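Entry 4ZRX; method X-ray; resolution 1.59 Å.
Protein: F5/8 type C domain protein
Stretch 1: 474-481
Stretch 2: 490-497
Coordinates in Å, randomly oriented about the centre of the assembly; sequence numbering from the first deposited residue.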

ATOM      1  N   ASN A 474      -1.259 -14.728 -27.842  1.00 36.13           N
ATOM      2  CA  ASN A 474      -2.666 -14.354 -27.979  1.00 38.16           C
ATOM      3  C   ASN A 474      -3.623 -15.536 -27.823  1.00 38.37           C
ATOM      4  O   ASN A 474      -4.797 -15.419 -28.139  1.00 39.58           O
ATOM      5  CB  ASN A 474      -2.903 -13.625 -29.306  1.00 39.02           C
ATOM      6  CG  ASN A 474      -2.793 -14.552 -30.502  1.00 39.61           C
ATOM      7  OD1 ASN A 474      -2.333 -15.713 -30.370  1.00 37.73           O
ATOM      8  ND2 ASN A 474      -3.203 -14.059 -31.665  1.00 39.51           N
ATOM      9  N   LEU A 475      -3.120 -16.658 -27.312  1.00 37.67           N
ATOM     10  CA  LEU A 475      -3.957 -17.819 -26.972  1.00 39.42           C
ATOM     11  C   LEU A 475      -3.836 -18.033 -25.456  1.00 39.53           C
ATOM     12  O   LEU A 475      -2.792 -18.526 -24.984  1.00 38.23           O
ATOM     13  CB  LEU A 475      -3.510 -19.080 -27.736  1.00 39.48           C
ATOM     14  CG  LEU A 475      -4.498 -20.261 -27.652  1.00 41.30           C
ATOM     15  CD1 LEU A 475      -5.837 -19.915 -28.298  1.00 43.17           C
ATOM     16  CD2 LEU A 475      -3.904 -21.476 -28.344  1.00 40.83           C
ATOM     17  N   PRO A 476      -4.890 -17.642 -24.692  1.00 39.99           N
ATOM     18  CA  PRO A 476      -4.714 -17.680 -23.226  1.00 40.13           C
ATOM     19  C   PRO A 476      -4.338 -19.092 -22.758  1.00 39.58           C
ATOM     20  O   PRO A 476      -4.884 -20.087 -23.269  1.00 37.65           O
ATOM     21  CB  PRO A 476      -6.091 -17.250 -22.670  1.00 41.47           C
ATOM     22  CG  PRO A 476      -6.762 -16.492 -23.789  1.00 42.43           C
ATOM     23  CD  PRO A 476      -6.185 -17.039 -25.094  1.00 41.91           C
ATOM     24  N   ARG A 477      -3.392 -19.168 -21.824  1.00 38.68           N
ATOM     25  CA  ARG A 477      -2.890 -20.468 -21.361  1.00 38.68           C
ATOM     26  C   ARG A 477      -3.911 -21.243 -20.527  1.00 40.59           C
ATOM     27  O   ARG A 477      -3.744 -22.454 -20.335  1.00 40.73           O
ATOM     28  CB  ARG A 477      -1.610 -20.313 -20.540  1.00 37.70           C
ATOM     29  CG  ARG A 477      -0.513 -19.614 -21.295  1.00 35.65           C
ATOM     30  CD  ARG A 477       0.821 -19.749 -20.632  1.00 34.65           C
ATOM     31  NE  ARG A 477       1.803 -18.980 -21.391  1.00 34.16           N
ATOM     32  CZ  ARG A 477       1.940 -17.644 -21.370  1.00 35.58           C
ATOM     33  NH1 ARG A 477       1.150 -16.873 -20.588  1.00 35.64           N
ATOM     34  NH2 ARG A 477       2.881 -17.067 -22.137  1.00 34.28           N
ATOM     35  N   SER A 478      -4.956 -20.550 -20.038  1.00 41.96           N
ATOM     36  CA  SER A 478      -6.084 -21.205 -19.369  1.00 44.34           C
ATOM     37  C   SER A 478      -6.719 -22.357 -20.179  1.00 44.74           C
ATOM     38  O   SER A 478      -7.315 -23.256 -19.605  1.00 46.27           O
ATOM     39  CB  SER A 478      -7.171 -20.188 -19.040  1.00 45.98           C
ATOM     40  OG  SER A 478      -7.832 -19.761 -20.227  1.00 46.92           O
ATOM     41  N   GLY A 479      -6.638 -22.291 -21.499  1.00 44.03           N
ATOM     42  CA  GLY A 479      -7.072 -23.381 -22.360  1.00 44.44           C
ATOM     43  C   GLY A 479      -6.008 -24.449 -22.615  1.00 43.81           C
ATOM     44  O   GLY A 479      -6.324 -25.467 -23.224  1.00 43.75           O
ATOM     45  N   TRP A 480      -4.750 -24.226 -22.201  1.00 42.18           N
ATOM     46  CA  TRP A 480      -3.659 -25.196 -22.487  1.00 41.16           C
ATOM     47  C   TRP A 480      -3.599 -26.256 -21.430  1.00 43.49           C
ATOM     48  O   TRP A 480      -4.058 -26.042 -20.327  1.00 45.78           O
ATOM     49  CB  TRP A 480      -2.250 -24.564 -22.544  1.00 38.60           C
ATOM     50  CG  TRP A 480      -2.060 -23.407 -23.472  1.00 36.26           C
ATOM     51  CD1 TRP A 480      -3.016 -22.757 -24.215  1.00 37.09           C
ATOM     52  CD2 TRP A 480      -0.853 -22.681 -23.657  1.00 33.64           C
ATOM     53  NE1 TRP A 480      -2.444 -21.689 -24.891  1.00 36.74           N
ATOM     54  CE2 TRP A 480      -1.123 -21.612 -24.538  1.00 34.08           C
ATOM     55  CE3 TRP A 480       0.433 -22.826 -23.159  1.00 33.18           C
ATOM     56  CZ2 TRP A 480      -0.139 -20.703 -24.940  1.00 33.33           C
ATOM     57  CZ3 TRP A 480       1.424 -21.918 -23.572  1.00 32.22           C
ATOM     58  CH2 TRP A 480       1.124 -20.887 -24.449  1.00 31.99           C
ATOM     59  N   LYS A 481      -3.002 -27.395 -21.771  1.00 43.70           N
ATOM     60  CA  LYS A 481      -2.650 -28.429 -20.802  1.00 45.72           C
ATOM     61  C   LYS A 481      -1.249 -28.942 -21.079  1.00 42.54           C
ATOM     62  O   LYS A 481      -0.928 -29.265 -22.214  1.00 43.22           O
ATOM     63  CB  LYS A 481      -3.661 -29.595 -20.863  1.00 48.55           C
ATOM     64  CG  LYS A 481      -4.988 -29.232 -20.229  1.00 52.44           C
ATOM     65  CD  LYS A 481      -6.136 -30.142 -20.628  1.00 55.86           C
ATOM     66  CE  LYS A 481      -7.462 -29.542 -20.098  1.00 58.09           C
ATOM     67  NZ  LYS A 481      -8.590 -30.544 -20.117  1.00 60.96           N
ATOM     68  N   ILE A 490       2.941 -29.454 -24.948  1.00 34.98           N
ATOM     69  CA  ILE A 490       1.762 -28.686 -24.584  1.00 35.65           C
ATOM     70  C   ILE A 490       0.629 -28.941 -25.587  1.00 36.51           C
ATOM     71  O   ILE A 490       0.818 -28.841 -26.787  1.00 35.79           O
ATOM     72  CB  ILE A 490       2.056 -27.151 -24.567  1.00 34.28           C
ATOM     73  CG1 ILE A 490       3.142 -26.794 -23.542  1.00 34.14           C
ATOM     74  CG2 ILE A 490       0.764 -26.346 -24.307  1.00 35.51           C
ATOM     75  CD1 ILE A 490       3.798 -25.407 -23.791  1.00 33.46           C
ATOM     76  N   ASP A 491      -0.540 -29.271 -25.052  1.00 38.15           N
ATOM     77  CA  ASP A 491      -1.772 -29.336 -25.795  1.00 39.50           C
ATOM     78  C   ASP A 491      -2.393 -27.948 -25.698  1.00 40.80           C
ATOM     79  O   ASP A 491      -2.785 -27.523 -24.603  1.00 41.55           O
ATOM     80  CB  ASP A 491      -2.677 -30.417 -25.145  1.00 41.69           C
ATOM     81  CG  ASP A 491      -4.056 -30.511 -25.766  1.00 44.00           C
ATOM     82  OD1 ASP A 491      -4.450 -29.642 -26.568  1.00 44.36           O
ATOM     83  OD2 ASP A 491      -4.787 -31.474 -25.433  1.00 47.27           O
ATOM     84  N   LEU A 492      -2.512 -27.255 -26.815  1.00 40.38           N
ATOM     85  CA  LEU A 492      -3.050 -25.887 -26.789  1.00 41.16           C
ATOM     86  C   LEU A 492      -4.567 -25.797 -26.597  1.00 44.29           C
ATOM     87  O   LEU A 492      -5.083 -24.700 -26.386  1.00 44.36           O
ATOM     88  CB  LEU A 492      -2.654 -25.146 -28.068  1.00 39.92           C
ATOM     89  CG  LEU A 492      -1.140 -24.997 -28.302  1.00 38.45           C
ATOM     90  CD1 LEU A 492      -0.887 -24.420 -29.699  1.00 38.18           C
ATOM     91  CD2 LEU A 492      -0.489 -24.149 -27.245  1.00 37.74           C
ATOM     92  N   GLY A 493      -5.277 -26.928 -26.719  1.00 45.71           N
ATOM     93  CA  GLY A 493      -6.692 -27.006 -26.336  1.00 48.83           C
ATOM     94  C   GLY A 493      -7.639 -26.978 -27.522  1.00 51.25           C
ATOM     95  O   GLY A 493      -8.795 -27.387 -27.388  1.00 53.58           O
ATOM     96  N   LYS A 494      -7.171 -26.468 -28.668  1.00 49.64           N
ATOM     97  CA  LYS A 494      -7.886 -26.608 -29.945  1.00 50.87           C
ATOM     98  C   LYS A 494      -6.886 -26.506 -31.084  1.00 48.86           C
ATOM     99  O   LYS A 494      -5.732 -26.119 -30.871  1.00 45.67           O
ATOM    100  CB  LYS A 494      -8.975 -25.534 -30.113  1.00 52.96           C
ATOM    101  CG  LYS A 494      -8.480 -24.080 -29.879  1.00 53.16           C
ATOM    102  CD  LYS A 494      -9.535 -23.054 -30.282  1.00 54.89           C
ATOM    103  CE  LYS A 494      -8.897 -21.707 -30.515  1.00 54.46           C
ATOM    104  NZ  LYS A 494      -9.804 -20.578 -30.236  1.00 55.69           N
ATOM    105  N   THR A 495      -7.343 -26.850 -32.293  1.00 49.45           N
ATOM    106  CA  THR A 495      -6.566 -26.640 -33.508  1.00 49.02           C
ATOM    107  C   THR A 495      -6.454 -25.160 -33.840  1.00 48.42           C
ATOM    108  O   THR A 495      -7.472 -24.474 -33.977  1.00 50.41           O
ATOM    109  CB  THR A 495      -7.257 -27.323 -34.723  1.00 51.92           C
ATOM    110  OG1 THR A 495      -7.294 -28.725 -34.496  1.00 52.45           O
ATOM    111  CG2 THR A 495      -6.511 -27.014 -36.026  1.00 52.04           C
ATOM    112  N   VAL A 496      -5.226 -24.671 -33.977  1.00 46.24           N
ATOM    113  CA  VAL A 496      -5.002 -23.303 -34.430  1.00 45.43           C
ATOM    114  C   VAL A 496      -3.975 -23.241 -35.543  1.00 44.73           C
ATOM    115  O   VAL A 496      -3.255 -24.208 -35.791  1.00 43.13           O
ATOM    116  CB  VAL A 496      -4.524 -22.398 -33.263  1.00 44.08           C
ATOM    117  CG1 VAL A 496      -5.666 -22.245 -32.262  1.00 44.57           C
ATOM    118  CG2 VAL A 496      -3.216 -22.946 -32.597  1.00 41.92           C
ATOM    119  N   THR A 497      -3.905 -22.078 -36.180  1.00 44.69           N
ATOM    120  CA  THR A 497      -2.833 -21.778 -37.097  1.00 44.39           C
ATOM    121  C   THR A 497      -1.932 -20.739 -36.461  1.00 42.72           C
ATOM    122  O   THR A 497      -2.392 -19.657 -36.077  1.00 42.95           O
ATOM    123  CB  THR A 497      -3.390 -21.309 -38.405  1.00 47.76           C
ATOM    124  OG1 THR A 497      -4.287 -22.319 -38.884  1.00 48.74           O
ATOM    125  CG2 THR A 497      -2.278 -21.094 -39.429  1.00 48.59           C
TER

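The contact is anchored by a single antiparallel bridge in which Lys-481 and Asp-491 exchange a reciprocal pair of backbone hydrogen bonds. Lys-481 N donates to Asp-491 O at 2.8 Å, and Asp-491 N returns the favour to Lys-481 O at 2.9 Å, both close to linear. Lys-481 CA and Asp-491 CA stand 5.2 Å apart, a spacing usual for a hydrogen-bonded pair, and, as for any directly paired antiparallel residues, both side chains leave on the same face of the sheet. Lys-481 CB and Asp-491 CB come within 4.5 Å, yet the lysine then leads away, so opposite charge at paired positions does not by itself make a salt bridge.

The Asp-491 carboxylate bonds within its own stretch and elsewhere in the structure. Asp-491 OD1 accepts a hydrogen bond from Gly-493 N at 2.8 Å, tying the side chain to the corner at Gly-493 and Lys-494. Gly-493 earns its place twice: with phi at 103° and psi at -21°, a CB would jam against the preceding carbonyl, and that Gly-493 CB would also lie 2.3 Å from Gly-479 O. Without one, Gly-493 CA approaches Gly-479 O at 3.5 Å in a CA-H...O contact. A similar contact brings Trp-480 CA to 3.3 Å from Asp-491 O, the same oxygen that accepts from Lys-481 N.

Before the bridge, stretch 1 makes a short 3-10 turn, closed by a hydrogen bond from Trp-480 N to Arg-477 O (2.8 Å) and a weak one from Gly-479 N to Pro-476 O (3.3 Å). The turn brings the chain back so that Leu-475 and Trp-480, five residues apart in sequence, both pack against Leu-492.

Trp-480 supplies the aromatic surface. Leu-492 CD2 sits over one face of the indole, 3.8 Å from the centroid of the Trp-480 five-membered ring and only 12° off its normal, a CH-pi arrangement that sets the weakly positive C-H bonds of a methyl against the electron-rich, polarizable face. The CA-to-CB bond of Leu-492 points sideways, but its m,t rotamer carries the end of the side chain nearer to the ring. Ile-490 adds a second apolar contact, Ile-490 CG2 lying 3.7 Å from Trp-480 CE3.

Leu-475 points toward stretch 2 and extends the packing past the corner. Leu-475 CD2 lies 3.9 Å from Leu-492 CB and 4.4 Å from Val-496 CG1, while Leu-475 CD1 meets the aliphatic part of Lys-494 at CE, 4.2 Å away. The rule to read here is economical: one bridge fixes the register, glycine permits the tight corner, and leucines and a tryptophan fill the space beside it.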